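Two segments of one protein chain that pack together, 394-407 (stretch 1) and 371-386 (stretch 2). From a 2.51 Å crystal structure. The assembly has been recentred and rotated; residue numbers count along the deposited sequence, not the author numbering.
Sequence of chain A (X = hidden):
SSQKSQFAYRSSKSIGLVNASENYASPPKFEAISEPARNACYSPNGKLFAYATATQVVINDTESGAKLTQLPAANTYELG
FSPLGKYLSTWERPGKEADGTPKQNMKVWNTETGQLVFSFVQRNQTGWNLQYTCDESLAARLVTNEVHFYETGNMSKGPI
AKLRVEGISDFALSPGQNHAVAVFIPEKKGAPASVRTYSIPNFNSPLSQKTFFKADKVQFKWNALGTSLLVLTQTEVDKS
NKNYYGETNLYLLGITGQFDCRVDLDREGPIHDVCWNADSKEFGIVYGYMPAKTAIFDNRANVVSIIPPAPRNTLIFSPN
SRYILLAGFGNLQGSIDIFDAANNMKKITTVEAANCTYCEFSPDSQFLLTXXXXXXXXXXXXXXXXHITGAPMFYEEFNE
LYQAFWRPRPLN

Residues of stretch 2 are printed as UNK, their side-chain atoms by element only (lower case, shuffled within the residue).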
ATOM      1  N   PHE A 394     -16.558 -16.476 -10.329  1.00 30.93           N
ATOM      2  CA  PHE A 394     -15.610 -16.435 -11.432  1.00 26.79           C
ATOM      3  C   PHE A 394     -14.377 -17.278 -11.146  1.00 23.65           C
ATOM      4  O   PHE A 394     -14.015 -17.492  -9.989  1.00 46.04           O
ATOM      5  CB  PHE A 394     -15.190 -14.997 -11.732  1.00 32.68           C
ATOM      6  CG  PHE A 394     -14.456 -14.843 -13.030  1.00 33.80           C
ATOM      7  CD1 PHE A 394     -15.119 -15.022 -14.230  1.00 43.51           C
ATOM      8  CD2 PHE A 394     -13.112 -14.511 -13.055  1.00 38.13           C
ATOM      9  CE1 PHE A 394     -14.460 -14.879 -15.428  1.00 38.19           C
ATOM     10  CE2 PHE A 394     -12.447 -14.366 -14.253  1.00 35.88           C
ATOM     11  CZ  PHE A 394     -13.126 -14.550 -15.440  1.00 37.98           C
ATOM     12  N   TYR A 395     -13.746 -17.758 -12.213  1.00 32.24           N
ATOM     13  CA  TYR A 395     -12.477 -18.461 -12.120  1.00 23.22           C
ATOM     14  C   TYR A 395     -11.826 -18.516 -13.490  1.00 34.35           C
ATOM     15  O   TYR A 395     -12.492 -18.741 -14.502  1.00 54.20           O
ATOM     16  CB  TYR A 395     -12.652 -19.876 -11.570  1.00 27.16           C
ATOM     17  CG  TYR A 395     -11.359 -20.662 -11.537  1.00 28.69           C
ATOM     18  CD1 TYR A 395     -10.479 -20.537 -10.471  1.00 41.80           C
ATOM     19  CD2 TYR A 395     -11.017 -21.527 -12.570  1.00 42.11           C
ATOM     20  CE1 TYR A 395      -9.296 -21.249 -10.435  1.00 33.37           C
ATOM     21  CE2 TYR A 395      -9.838 -22.241 -12.543  1.00 46.60           C
ATOM     22  CZ  TYR A 395      -8.981 -22.100 -11.474  1.00 36.85           C
ATOM     23  OH  TYR A 395      -7.805 -22.815 -11.444  1.00 47.89           O
ATOM     24  N   GLU A 396     -10.514 -18.334 -13.511  1.00 38.08           N
ATOM     25  CA  GLU A 396      -9.786 -18.239 -14.762  1.00 29.89           C
ATOM     26  C   GLU A 396      -8.363 -18.744 -14.582  1.00 38.67           C
ATOM     27  O   GLU A 396      -7.654 -18.312 -13.675  1.00 41.76           O
ATOM     28  CB  GLU A 396      -9.815 -16.791 -15.258  1.00 42.07           C
ATOM     29  CG  GLU A 396      -9.199 -16.546 -16.611  1.00 41.59           C
ATOM     30  CD  GLU A 396      -9.663 -15.239 -17.231  1.00 48.43           C
ATOM     31  OE1 GLU A 396     -10.887 -15.009 -17.285  1.00 56.47           O
ATOM     32  OE2 GLU A 396      -8.800 -14.421 -17.615  1.00 66.13           O
ATOM     33  N   GLU A 397      -7.957 -19.670 -15.443  1.00 37.85           N
ATOM     34  CA  GLU A 397      -6.642 -20.288 -15.347  1.00 39.27           C
ATOM     35  C   GLU A 397      -5.617 -19.514 -16.166  1.00 49.08           C
ATOM     36  O   GLU A 397      -5.890 -19.109 -17.293  1.00 50.19           O
ATOM     37  CB  GLU A 397      -6.703 -21.744 -15.819  1.00 43.89           C
ATOM     38  CG  GLU A 397      -5.396 -22.510 -15.696  1.00 36.65           C
ATOM     39  CD  GLU A 397      -5.407 -23.793 -16.501  1.00 48.83           C
ATOM     40  OE1 GLU A 397      -4.675 -24.737 -16.137  1.00 50.43           O
ATOM     41  OE2 GLU A 397      -6.142 -23.855 -17.510  1.00 58.33           O
ATOM     42  N   PHE A 398      -4.437 -19.308 -15.591  1.00 44.67           N
ATOM     43  CA  PHE A 398      -3.345 -18.646 -16.294  1.00 33.84           C
ATOM     44  C   PHE A 398      -2.094 -19.517 -16.291  1.00 48.31           C
ATOM     45  O   PHE A 398      -1.948 -20.403 -15.450  1.00 53.93           O
ATOM     46  CB  PHE A 398      -3.026 -17.289 -15.657  1.00 49.32           C
ATOM     47  CG  PHE A 398      -4.145 -16.288 -15.749  1.00 36.88           C
ATOM     48  CD1 PHE A 398      -5.154 -16.265 -14.802  1.00 31.97           C
ATOM     49  CD2 PHE A 398      -4.177 -15.363 -16.778  1.00 40.64           C
ATOM     50  CE1 PHE A 398      -6.177 -15.343 -14.882  1.00 36.24           C
ATOM     51  CE2 PHE A 398      -5.198 -14.439 -16.865  1.00 30.67           C
ATOM     52  CZ  PHE A 398      -6.200 -14.428 -15.913  1.00 31.77           C
ATOM     53  N   ASN A 399      -1.198 -19.269 -17.240  1.00 41.93           N
ATOM     54  CA  ASN A 399       0.118 -19.899 -17.220  1.00 51.40           C
ATOM     55  C   ASN A 399       1.056 -19.104 -16.325  1.00 65.47           C
ATOM     56  O   ASN A 399       1.589 -19.624 -15.346  1.00 66.09           O
ATOM     57  CB  ASN A 399       0.701 -20.013 -18.632  1.00 75.22           C
ATOM     58  CG  ASN A 399       2.136 -20.510 -18.632  1.00 80.60           C
ATOM     59  OD1 ASN A 399       3.079 -19.719 -18.654  1.00 58.57           O
ATOM     60  ND2 ASN A 399       2.307 -21.828 -18.603  1.00 70.69           N
ATOM     61  N   GLU A 400       1.245 -17.833 -16.663  1.00 67.87           N
ATOM     62  CA  GLU A 400       2.059 -16.943 -15.847  1.00 60.76           C
ATOM     63  C   GLU A 400       1.346 -15.617 -15.605  1.00 58.93           C
ATOM     64  O   GLU A 400       1.520 -14.655 -16.352  1.00 59.56           O
ATOM     65  CB  GLU A 400       3.418 -16.706 -16.506  1.00 62.79           C
ATOM     66  CG  GLU A 400       4.500 -16.247 -15.547  1.00 77.91           C
ATOM     67  CD  GLU A 400       5.868 -16.194 -16.193  1.00 75.87           C
ATOM     68  OE1 GLU A 400       5.935 -16.053 -17.432  1.00 77.82           O
ATOM     69  OE2 GLU A 400       6.877 -16.298 -15.465  1.00 68.39           O
ATOM     70  N   LEU A 401       0.530 -15.582 -14.555  1.00 47.24           N
ATOM     71  CA  LEU A 401      -0.169 -14.366 -14.158  1.00 41.59           C
ATOM     72  C   LEU A 401       0.699 -13.546 -13.209  1.00 45.44           C
ATOM     73  O   LEU A 401       1.365 -14.096 -12.332  1.00 50.26           O
ATOM     74  CB  LEU A 401      -1.505 -14.702 -13.494  1.00 31.69           C
ATOM     75  CG  LEU A 401      -2.292 -13.525 -12.914  1.00 33.85           C
ATOM     76  CD1 LEU A 401      -2.837 -12.634 -14.022  1.00 34.10           C
ATOM     77  CD2 LEU A 401      -3.408 -14.010 -12.006  1.00 26.47           C
ATOM     78  N   TYR A 402       0.687 -12.230 -13.386  1.00 43.42           N
ATOM     79  CA  TYR A 402       1.564 -11.361 -12.615  1.00 35.86           C
ATOM     80  C   TYR A 402       0.822 -10.584 -11.526  1.00 41.24           C
ATOM     81  O   TYR A 402       1.229 -10.593 -10.369  1.00 39.71           O
ATOM     82  CB  TYR A 402       2.304 -10.409 -13.553  1.00 47.43           C
ATOM     83  CG  TYR A 402       3.248 -11.137 -14.482  1.00 51.71           C
ATOM     84  CD1 TYR A 402       4.024 -12.190 -14.015  1.00 49.62           C
ATOM     85  CD2 TYR A 402       3.365 -10.781 -15.819  1.00 58.64           C
ATOM     86  CE1 TYR A 402       4.893 -12.864 -14.845  1.00 56.72           C
ATOM     87  CE2 TYR A 402       4.241 -11.453 -16.659  1.00 70.53           C
ATOM     88  CZ  TYR A 402       4.998 -12.495 -16.167  1.00 66.42           C
ATOM     89  OH  TYR A 402       5.867 -13.174 -16.991  1.00 77.88           O
ATOM     90  N   GLN A 403      -0.263  -9.910 -11.893  1.00 42.22           N
ATOM     91  CA  GLN A 403      -1.081  -9.216 -10.906  1.00 44.88           C
ATOM     92  C   GLN A 403      -2.545  -9.151 -11.328  1.00 34.64           C
ATOM     93  O   GLN A 403      -2.881  -9.269 -12.510  1.00 39.87           O
ATOM     94  CB  GLN A 403      -0.560  -7.798 -10.655  1.00 47.84           C
ATOM     95  CG  GLN A 403      -0.231  -6.991 -11.913  1.00 51.02           C
ATOM     96  CD  GLN A 403       0.830  -5.927 -11.673  1.00 39.25           C
ATOM     97  OE1 GLN A 403       1.975  -6.225 -11.326  1.00 65.16           O
ATOM     98  NE2 GLN A 403       0.449  -4.674 -11.866  1.00 65.45           N
ATOM     99  N   ALA A 404      -3.405  -8.962 -10.336  1.00 40.17           N
ATOM    100  CA  ALA A 404      -4.844  -8.872 -10.532  1.00 38.79           C
ATOM    101  C   ALA A 404      -5.449  -8.156  -9.333  1.00 46.23           C
ATOM    102  O   ALA A 404      -5.308  -8.613  -8.201  1.00 53.56           O
ATOM    103  CB  ALA A 404      -5.453 -10.257 -10.701  1.00 29.55           C
ATOM    104  N   PHE A 405      -6.120  -7.034  -9.575  1.00 38.54           N
ATOM    105  CA  PHE A 405      -6.597  -6.201  -8.476  1.00 29.65           C
ATOM    106  C   PHE A 405      -7.855  -5.420  -8.832  1.00 29.03           C
ATOM    107  O   PHE A 405      -8.062  -5.045  -9.986  1.00 34.21           O
ATOM    108  CB  PHE A 405      -5.493  -5.232  -8.035  1.00 34.75           C
ATOM    109  CG  PHE A 405      -4.679  -4.679  -9.174  1.00 35.22           C
ATOM    110  CD1 PHE A 405      -5.151  -3.620  -9.930  1.00 34.28           C
ATOM    111  CD2 PHE A 405      -3.436  -5.210  -9.481  1.00 42.01           C
ATOM    112  CE1 PHE A 405      -4.406  -3.109 -10.980  1.00 24.67           C
ATOM    113  CE2 PHE A 405      -2.686  -4.703 -10.525  1.00 41.12           C
ATOM    114  CZ  PHE A 405      -3.172  -3.651 -11.276  1.00 31.69           C
ATOM    115  N   TRP A 406      -8.689  -5.178  -7.824  1.00 31.12           N
ATOM    116  CA  TRP A 406      -9.911  -4.395  -7.982  1.00 35.20           C
ATOM    117  C   TRP A 406      -9.628  -2.952  -8.375  1.00 33.06           C
ATOM    118  O   TRP A 406      -8.587  -2.396  -8.023  1.00 36.77           O
ATOM    119  CB  TRP A 406     -10.720  -4.400  -6.683  1.00 31.94           C
ATOM    120  CG  TRP A 406     -11.292  -5.724  -6.304  1.00 42.99           C
ATOM    121  CD1 TRP A 406     -10.921  -6.506  -5.251  1.00 41.54           C
ATOM    122  CD2 TRP A 406     -12.357  -6.415  -6.963  1.00 44.21           C
ATOM    123  NE1 TRP A 406     -11.685  -7.646  -5.216  1.00 34.86           N
ATOM    124  CE2 TRP A 406     -12.574  -7.615  -6.259  1.00 39.87           C
ATOM    125  CE3 TRP A 406     -13.145  -6.138  -8.084  1.00 43.44           C
ATOM    126  CZ2 TRP A 406     -13.547  -8.538  -6.639  1.00 41.44           C
ATOM    127  CZ3 TRP A 406     -14.109  -7.054  -8.459  1.00 37.73           C
ATOM    128  CH2 TRP A 406     -14.302  -8.238  -7.739  1.00 41.99           C
ATOM    129  N   ARG A 407     -10.564  -2.349  -9.100  1.00 44.14           N
ATOM    130  CA  ARG A 407     -10.539  -0.913  -9.329  1.00 34.60           C
ATOM    131  C   ARG A 407     -11.186  -0.226  -8.134  1.00 42.82           C
ATOM    132  O   ARG A 407     -12.399  -0.327  -7.944  1.00 56.38           O
ATOM    133  CB  ARG A 407     -11.268  -0.546 -10.619  1.00 37.32           C
ATOM    134  CG  ARG A 407     -11.349   0.945 -10.869  1.00 44.01           C
ATOM    135  CD  ARG A 407     -12.437   1.272 -11.869  1.00 47.50           C
ATOM    136  NE  ARG A 407     -13.748   0.835 -11.405  1.00 56.21           N
ATOM    137  CZ  ARG A 407     -14.887   1.097 -12.037  1.00 51.20           C
ATOM    138  NH1 ARG A 407     -14.875   1.801 -13.160  1.00 51.60           N
ATOM    139  NH2 ARG A 407     -16.038   0.662 -11.543  1.00 64.83           N
ATOM    140  N   UNK A 371      -5.909 -14.623  -5.873  1.00 35.23           N
ATOM    141  CA  UNK A 371      -5.083 -14.939  -7.029  1.00 32.87           C
ATOM    142  C   UNK A 371      -3.838 -15.707  -6.622  1.00 37.28           C
ATOM    143  O   UNK A 371      -3.456 -15.726  -5.453  1.00 40.88           O
ATOM    144  c   UNK A 371      -4.697 -13.666  -7.775  1.00 28.79           C
ATOM    145  N   UNK A 372      -3.217 -16.355  -7.599  1.00 46.39           N
ATOM    146  CA  UNK A 372      -1.928 -17.001  -7.405  1.00 44.06           C
ATOM    147  C   UNK A 372      -0.986 -16.456  -8.474  1.00 38.89           C
ATOM    148  O   UNK A 372      -1.271 -16.564  -9.666  1.00 41.67           O
ATOM    149  c   UNK A 372      -0.666 -19.170  -7.400  1.00 53.51           C
ATOM    150  c   UNK A 372      -2.038 -18.535  -7.490  1.00 51.63           C
ATOM    151  c   UNK A 372      -2.945 -19.062  -6.384  1.00 53.15           C
ATOM    152  N   UNK A 373       0.123 -15.857  -8.048  1.00 55.15           N
ATOM    153  CA  UNK A 373       0.941 -15.065  -8.962  1.00 53.66           C
ATOM    154  C   UNK A 373       2.396 -15.519  -9.106  1.00 60.58           C
ATOM    155  O   UNK A 373       2.986 -16.099  -8.197  1.00 64.13           O
ATOM    156  o   UNK A 373       1.508 -13.451  -7.226  1.00 53.70           O
ATOM    157  c   UNK A 373      -0.467 -13.018  -8.535  1.00 52.24           C
ATOM    158  c   UNK A 373       0.947 -13.578  -8.538  1.00 52.46           C
ATOM    159  N   UNK A 374       2.950 -15.233 -10.280  1.00 57.55           N
ATOM    160  CA  UNK A 374       4.363 -15.418 -10.589  1.00 65.21           C
ATOM    161  C   UNK A 374       5.027 -14.045 -10.452  1.00 69.44           C
ATOM    162  O   UNK A 374       4.371 -13.029 -10.673  1.00 66.03           O
ATOM    163  o   UNK A 374       5.872 -16.230 -12.357  1.00 78.36           O
ATOM    164  c   UNK A 374       4.520 -15.996 -12.004  1.00 63.96           C
ATOM    165  N   UNK A 375       6.314 -13.997 -10.068  1.00 69.56           N
ATOM    166  CA  UNK A 375       7.218 -15.111  -9.775  1.00 66.61           C
ATOM    167  C   UNK A 375       7.170 -15.612  -8.331  1.00 66.04           C
ATOM    168  O   UNK A 375       8.023 -16.414  -7.954  1.00 66.69           O
ATOM    169  c   UNK A 375       8.450 -13.089  -9.725  1.00110.35           C
ATOM    170  c   UNK A 375       7.024 -12.703 -10.039  1.00 83.68           C
ATOM    171  c   UNK A 375       8.593 -14.519 -10.087  1.00 88.13           C
ATOM    172  N   UNK A 376       6.198 -15.165  -7.540  1.00 55.29           N
ATOM    173  CA  UNK A 376       6.036 -15.705  -6.192  1.00 58.45           C
ATOM    174  C   UNK A 376       5.618 -17.172  -6.288  1.00 60.20           C
ATOM    175  O   UNK A 376       5.792 -17.944  -5.345  1.00 69.02           O
ATOM    176  c   UNK A 376       4.086 -14.326  -3.109  1.00 73.93           C
ATOM    177  n   UNK A 376       3.897 -14.803  -1.742  1.00 53.49           N
ATOM    178  c   UNK A 376       5.015 -14.895  -5.386  1.00 66.00           C
ATOM    179  n   UNK A 376       2.453 -13.109  -1.154  1.00 57.65           N
ATOM    180  c   UNK A 376       4.968 -15.267  -3.911  1.00 81.61           C
ATOM    181  n   UNK A 376       3.015 -14.718   0.379  1.00 65.67           N
ATOM    182  c   UNK A 376       3.122 -14.209  -0.840  1.00 63.03           C
ATOM    183  N   UNK A 377       5.074 -17.548  -7.443  1.00 64.02           N
ATOM    184  CA  UNK A 377       4.786 -18.945  -7.746  1.00 59.60           C
ATOM    185  C   UNK A 377       4.729 -19.181  -9.254  1.00 56.30           C
ATOM    186  O   UNK A 377       4.010 -18.490  -9.972  1.00 61.75           O
ATOM    187  c   UNK A 377       2.060 -21.340  -6.413  1.00 57.73           C
ATOM    188  c   UNK A 377       4.451 -21.197  -5.695  1.00 81.03           C
ATOM    189  c   UNK A 377       3.447 -20.877  -6.793  1.00 76.26           C
ATOM    190  c   UNK A 377       3.473 -19.381  -7.103  1.00 62.07           C
ATOM    191  N   UNK A 378       5.483 -20.168  -9.729  1.00 53.30           N
ATOM    192  CA  UNK A 378       5.583 -20.426 -11.163  1.00 65.39           C
ATOM    193  C   UNK A 378       4.638 -21.533 -11.624  1.00 61.88           C
ATOM    194  O   UNK A 378       4.742 -22.016 -12.752  1.00 64.36           O
ATOM    195  c   UNK A 378       9.031 -17.804 -13.260  1.00 74.21           C
ATOM    196  c   UNK A 378       8.064 -19.844 -10.938  1.00 81.41           C
ATOM    197  c   UNK A 378       7.026 -20.779 -11.539  1.00 63.55           C
ATOM    198  n   UNK A 378       9.290 -16.990 -12.246  1.00 78.19           N
ATOM    199  n   UNK A 378       9.038 -19.121 -13.077  1.00 69.77           N
ATOM    200  c   UNK A 378       9.312 -19.771 -11.799  1.00 92.69           C
ATOM    201  n   UNK A 378       8.765 -17.300 -14.457  1.00 73.37           N
ATOM    202  N   UNK A 379       3.719 -21.932 -10.750  1.00 57.06           N
ATOM    203  CA  UNK A 379       2.735 -22.956 -11.083  1.00 51.43           C
ATOM    204  C   UNK A 379       1.343 -22.589 -10.562  1.00 50.89           C
ATOM    205  O   UNK A 379       1.213 -21.932  -9.529  1.00 60.30           O
ATOM    206  c   UNK A 379       3.143 -24.338 -10.518  1.00 68.57           C
ATOM    207  c   UNK A 379       4.308 -24.924 -11.309  1.00 68.71           C
ATOM    208  c   UNK A 379       3.492 -24.235  -9.040  1.00 71.10           C
ATOM    209  N   UNK A 380       0.317 -23.000 -11.306  1.00 53.37           N
ATOM    210  CA  UNK A 380      -1.087 -22.858 -10.903  1.00 54.56           C
ATOM    211  C   UNK A 380      -1.562 -21.409 -10.762  1.00 52.99           C
ATOM    212  O   UNK A 380      -2.354 -21.098  -9.874  1.00 58.95           O
ATOM    213  o   UNK A 380      -0.390 -25.501 -10.651  1.00 91.09           O
ATOM    214  o   UNK A 380      -1.556 -25.843  -8.822  1.00 68.90           O
ATOM    215  c   UNK A 380      -1.333 -23.598  -9.584  1.00 65.01           C
ATOM    216  c   UNK A 380      -1.078 -25.087  -9.694  1.00 81.30           C
ATOM    217  N   UNK A 381      -1.095 -20.529 -11.643  1.00 47.34           N
ATOM    218  CA  UNK A 381      -1.532 -19.135 -11.618  1.00 35.59           C
ATOM    219  C   UNK A 381      -2.993 -18.990 -12.040  1.00 36.12           C
ATOM    220  O   UNK A 381      -3.422 -19.584 -13.028  1.00 51.44           O
ATOM    221  o   UNK A 381       1.746 -18.161 -12.701  1.00 62.11           O
ATOM    222  n   UNK A 381       0.864 -17.955 -10.648  1.00 47.01           N
ATOM    223  c   UNK A 381      -0.638 -18.275 -12.514  1.00 44.06           C
ATOM    224  c   UNK A 381       0.764 -18.123 -11.961  1.00 47.35           C
ATOM    225  N   UNK A 382      -3.753 -18.195 -11.290  1.00 35.07           N
ATOM    226  CA  UNK A 382      -5.186 -18.078 -11.540  1.00 27.14           C
ATOM    227  C   UNK A 382      -5.830 -16.842 -10.914  1.00 25.75           C
ATOM    228  O   UNK A 382      -5.196 -16.106 -10.155  1.00 37.34           O
ATOM    229  o   UNK A 382      -5.832 -19.412  -9.617  1.00 44.05           O
ATOM    230  c   UNK A 382      -5.902 -19.331 -11.030  1.00 40.22           C
ATOM    231  N   UNK A 383      -7.098 -16.622 -11.258  1.00 31.81           N
ATOM    232  CA  UNK A 383      -7.930 -15.602 -10.629  1.00 24.34           C
ATOM    233  C   UNK A 383      -9.249 -16.225 -10.188  1.00 29.04           C
ATOM    234  O   UNK A 383      -9.856 -16.992 -10.935  1.00 34.68           O
ATOM    235  c   UNK A 383      -6.953 -13.683 -11.964  1.00 39.02           C
ATOM    236  c   UNK A 383      -8.233 -14.419 -11.577  1.00 32.17           C
ATOM    237  c   UNK A 383      -7.188 -12.517 -12.903  1.00 36.09           C
ATOM    238  c   UNK A 383      -9.200 -13.440 -10.926  1.00 28.13           C
ATOM    239  N   UNK A 384      -9.692 -15.902  -8.978  1.00 24.85           N
ATOM    240  CA  UNK A 384     -10.998 -16.351  -8.511  1.00 22.70           C
ATOM    241  C   UNK A 384     -11.690 -15.264  -7.693  1.00 30.46           C
ATOM    242  O   UNK A 384     -11.128 -14.752  -6.727  1.00 39.33           O
ATOM    243  c   UNK A 384     -10.868 -17.633  -7.686  1.00 32.02           C
ATOM    244  c   UNK A 384     -12.027 -19.682  -6.854  1.00 45.38           C
ATOM    245  c   UNK A 384     -13.346 -20.293  -6.422  1.00 60.37           C
ATOM    246  c   UNK A 384     -12.195 -18.233  -7.266  1.00 33.10           C
ATOM    247  n   UNK A 384     -13.162 -21.674  -5.898  1.00 45.58           N
ATOM    248  N   UNK A 385     -12.908 -14.912  -8.096  1.00 27.75           N
ATOM    249  CA  UNK A 385     -13.713 -13.941  -7.361  1.00 31.49           C
ATOM    250  C   UNK A 385     -14.786 -14.671  -6.556  1.00 31.18           C
ATOM    251  O   UNK A 385     -15.502 -15.516  -7.092  1.00 43.18           O
ATOM    252  c   UNK A 385     -12.723 -12.507 -10.212  1.00 31.56           C
ATOM    253  c   UNK A 385     -14.378 -12.903  -8.300  1.00 25.39           C
ATOM    254  c   UNK A 385     -13.329 -11.983  -8.930  1.00 28.50           C
ATOM    255  c   UNK A 385     -15.388 -12.062  -7.543  1.00 38.86           C
ATOM    256  N   UNK A 386     -14.887 -14.349  -5.270  1.00 35.74           N
ATOM    257  CA  UNK A 386     -15.807 -15.038  -4.368  1.00 32.80           C
ATOM    258  C   UNK A 386     -16.880 -14.100  -3.845  1.00 30.22           C
ATOM    259  O   UNK A 386     -16.645 -12.901  -3.711  1.00 40.26           O
ATOM    260  c   UNK A 386     -12.619 -15.747  -3.922  1.00 29.45           C
ATOM    261  c   UNK A 386     -12.252 -20.198  -3.101  1.00 63.78           C
ATOM    262  c   UNK A 386     -11.506 -19.149  -3.557  1.00 62.86           C
ATOM    263  c   UNK A 386     -13.465 -17.704  -3.243  1.00 50.18           C
ATOM    264  c   UNK A 386     -12.125 -17.904  -3.628  1.00 52.29           C
ATOM    265  n   UNK A 386     -11.632 -16.693  -4.041  1.00 42.12           N
ATOM    266  c   UNK A 386     -13.767 -16.320  -3.454  1.00 27.36           C
ATOM    267  c   UNK A 386     -15.066 -15.634  -3.163  1.00 37.30           C
ATOM    268  c   UNK A 386     -14.202 -18.798  -2.778  1.00 55.60           C
ATOM    269  c   UNK A 386     -13.587 -20.033  -2.714  1.00 51.49           C
TER

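Position 371 carries a single carbon, its CB, which points toward stretch 1 and lies 4.4 Å from Leu401 CD2; one carbon means alanine, Ala371, small enough for a buried strand. Position 372 has three carbons, one carrying the other two, directed away from stretch 1: Val372, whose beta-branching suits a strand.

At 373 a carbon bears one oxygen and one carbon. The three substituents make it Thr373; its methyl, CG2, sits 3.5 Å from Tyr402 O, while its hydroxyl is satisfied elsewhere in the structure. Position 374 has one carbon and then one oxygen, so it is Ser374. Its backbone N donates a nearly straight hydrogen bond to Leu401 O (2.8 Å), and OG gives a weak one to Glu400 OE2 (3.3 Å).

Position 375 has three carbons closing a ring onto its own N: Pro375, preceded by a cis peptide bond and poorly ordered. At 376, three carbons, a nitrogen and a carbon with two more nitrogens extend from an exposed loop, out of reach of stretch 1; this is Arg376. Four carbons forked at the second identify 377 as Leu377, also without contact. Position 378 repeats the guanidinium pattern, but its end comes nearer stretch 1: Arg378 forms a salt bridge with Glu400, although NH2 and OE2, 2.4 Å apart, are modelled too close for their places to be certain.

Position 379, a carbon carrying two carbons, is Val379, pointing away. Position 380 has two carbons, the second bearing two oxygens: Asp380, exposed and likewise directed away, where a charged group can remain in solvent.

Position 381 has two carbons, the second carrying one oxygen and one nitrogen, and points toward stretch 1. Asn381 suits this buried position because its amide can both donate and accept: ND2 bonds to Val372 O (2.7 Å), while OD1 accepts a weak bond from Leu401 N (3.4 Å). Its backbone O accepts from Phe398 N at 2.8 Å.

At 382 one carbon and one oxygen give Ser382, whose small side chain leaves room for Tyr395, with CB 3.9 Å from Tyr395 CE1. Position 383 has four carbons, forked at the first with one arm two carbons long: Ile383. Its CG1 lies 3.4 Å from Phe398 CE1 and its CD1 3.6 Å from Ala404 CB, so this branched chain fills an apolar pocket. Four carbons in a row ending in nitrogen make 384 Lys384; its CD is 4.0 Å from Tyr395 CD1. The fork of 383 recurs at 385, giving Ile385, with CD1 3.5 Å from Phe394 CD2 and CG2 4.0 Å from Trp406 CH2. At 386, fused five- and six-membered rings with one nitrogen mark Trp386, which points away.

The contact works through antiparallel pairing of 394-397 with 382-386, anchored by reciprocal bonds between Glu396 and Ile383: each N lies 3.0 Å from the other's O. Ile383 and Ile385 supply apolar packing, while Asn381 and Ser374 tie stretch 2 to the chain around Leu401.

Stretch 2, residues 371-386: AVTSPRLRVDNSIKIW
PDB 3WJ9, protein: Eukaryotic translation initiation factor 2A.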